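Local coordinates for putative flagellar protein FliS (Parabacteroides merdae ATCC 43184, PDB 4YOK) that is of unknown function but pairs a transthyretin-like (prealbumin-like) N-terminal domain with a C-terminal domain of the E-set clan, at residues R133-L138 against A195-V200. Residues are numbered along the deposited sequence; the frame is centred on the assembly and turned at random.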
# COMPACT_ATOMS: atom_id res chain seq x y z
N ARG A 133 -1.97 -8.87 -12.34
CA ARG A 133 -3.39 -8.99 -12.08
C ARG A 133 -3.95 -7.71 -11.48
O ARG A 133 -3.22 -6.92 -10.88
CB ARG A 133 -3.74 -10.20 -11.17
CG ARG A 133 -3.15 -10.18 -9.78
CD ARG A 133 -3.65 -11.38 -9.01
NE ARG A 133 -3.13 -11.40 -7.65
CZ ARG A 133 -2.16 -12.21 -7.23
NH1 ARG A 133 -1.60 -13.09 -8.05
NH2 ARG A 133 -1.75 -12.16 -5.97
N VAL A 134 -5.25 -7.52 -11.69
CA VAL A 134 -6.05 -6.44 -11.13
C VAL A 134 -7.08 -7.12 -10.21
O VAL A 134 -7.68 -8.14 -10.59
CB VAL A 134 -6.67 -5.57 -12.24
CG1 VAL A 134 -7.58 -4.51 -11.65
CG2 VAL A 134 -5.57 -4.92 -13.08
N MSE A 135 -7.29 -6.56 -9.03
CA MSE A 135 -8.18 -7.17 -8.03
C MSE A 135 -9.26 -6.20 -7.58
O MSE A 135 -8.97 -5.04 -7.27
CB MSE A 135 -7.38 -7.66 -6.80
CG MSE A 135 -6.31 -8.68 -7.15
SE MSE A 135 -5.16 -8.98 -5.62
CE MSE A 135 -4.01 -7.35 -5.90
N LEU A 136 -10.50 -6.69 -7.56
CA LEU A 136 -11.68 -5.98 -7.05
C LEU A 136 -11.96 -6.58 -5.70
O LEU A 136 -12.08 -7.80 -5.60
CB LEU A 136 -12.86 -6.11 -8.03
CG LEU A 136 -13.06 -4.94 -9.00
CD1 LEU A 136 -11.82 -4.68 -9.85
CD2 LEU A 136 -14.31 -5.11 -9.83
N LEU A 137 -11.96 -5.75 -4.64
CA LEU A 137 -12.09 -6.22 -3.27
C LEU A 137 -13.19 -5.55 -2.49
O LEU A 137 -13.42 -4.34 -2.65
CB LEU A 137 -10.76 -5.97 -2.51
CG LEU A 137 -9.47 -6.49 -3.16
CD1 LEU A 137 -8.23 -5.78 -2.59
CD2 LEU A 137 -9.36 -8.00 -3.04
N LEU A 138 -13.84 -6.32 -1.60
CA LEU A 138 -14.81 -5.80 -0.64
C LEU A 138 -14.43 -6.33 0.74
O LEU A 138 -13.94 -7.46 0.86
CB LEU A 138 -16.27 -6.16 -0.96
CG LEU A 138 -16.86 -5.56 -2.25
CD1 LEU A 138 -18.15 -6.30 -2.64
CD2 LEU A 138 -17.14 -4.06 -2.09
N ALA A 195 1.08 -5.61 -4.25
CA ALA A 195 0.32 -4.74 -5.15
C ALA A 195 0.29 -3.29 -4.63
O ALA A 195 0.57 -3.03 -3.44
CB ALA A 195 -1.12 -5.26 -5.27
N ILE A 196 -0.11 -2.37 -5.52
CA ILE A 196 -0.47 -0.98 -5.19
C ILE A 196 -1.99 -0.96 -5.21
O ILE A 196 -2.60 -1.74 -5.95
CB ILE A 196 0.18 0.09 -6.12
CG1 ILE A 196 0.05 1.52 -5.49
CG2 ILE A 196 -0.39 0.04 -7.54
CD1 ILE A 196 1.31 2.27 -5.39
N TYR A 197 -2.59 -0.15 -4.37
CA TYR A 197 -4.04 -0.10 -4.27
C TYR A 197 -4.59 1.31 -4.43
O TYR A 197 -3.86 2.30 -4.40
CB TYR A 197 -4.45 -0.64 -2.88
CG TYR A 197 -4.11 -2.10 -2.59
CD1 TYR A 197 -2.85 -2.45 -2.11
CD2 TYR A 197 -5.06 -3.11 -2.76
CE1 TYR A 197 -2.54 -3.78 -1.83
CE2 TYR A 197 -4.75 -4.44 -2.51
CZ TYR A 197 -3.48 -4.77 -2.05
OH TYR A 197 -3.19 -6.07 -1.76
N SER A 198 -5.90 1.40 -4.55
CA SER A 198 -6.63 2.64 -4.45
C SER A 198 -6.82 2.94 -2.95
O SER A 198 -6.63 2.03 -2.14
CB SER A 198 -8.01 2.47 -5.11
OG SER A 198 -8.83 1.57 -4.38
N PRO A 199 -7.26 4.14 -2.53
CA PRO A 199 -7.70 4.28 -1.12
C PRO A 199 -8.90 3.36 -0.87
O PRO A 199 -9.58 2.94 -1.83
CB PRO A 199 -8.18 5.75 -1.04
CG PRO A 199 -7.59 6.42 -2.23
CD PRO A 199 -7.52 5.38 -3.29
N VAL A 200 -9.16 3.02 0.39
CA VAL A 200 -10.34 2.24 0.75
C VAL A 200 -11.51 3.21 0.72
O VAL A 200 -11.38 4.32 1.25
CB VAL A 200 -10.15 1.58 2.14
CG1 VAL A 200 -11.44 0.91 2.65
CG2 VAL A 200 -8.99 0.60 2.12
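Leu137 and Tyr197 both swing CG to the side of the backbone N, away from the carbonyl carbon, with chi1 of -52° and -63°. The selenomethionine chain of Met135 runs extended through chi2 and bends at chi3, -81°. The bend turns its methyl group CE onto Ala195. Met135 CE lies 3.6 Å from Ala195 CB, an apolar methyl-to-methyl contact. The same CE is 4.4 Å from Tyr197 OH, near the limit of contact. Leu137, two residues further along the strand, packs against Tyr197. One branch does the touching: Leu137 CD1 sits 3.7 Å from Tyr197 CE2 and 4.1 Å from Tyr197 CD2. It comes in at the ring edge, near the ring plane, and the two side chains cross at about a right angle. The segments are not paired strands. Segment 133-138 lies on strand 131-139; in segment 195-200 residues 196-197 are strand, part of the broken edge strand 196-202. Both strands belong to one antiparallel sheet of the C-terminal, E-set-clan domain, with strand 182-189 between them. The CA atoms of Met135 and Tyr197 are accordingly 9.0 Å apart, and no hydrogen bond joins the segments. Side chains bridge over the middle strand on one face of the sheet. Tyr197 is buried, and its OH accepts a hydrogen bond from the backbone N of Asp146. Met135 and Leu137 also touch Arg152 of the neighbouring strand 151-155.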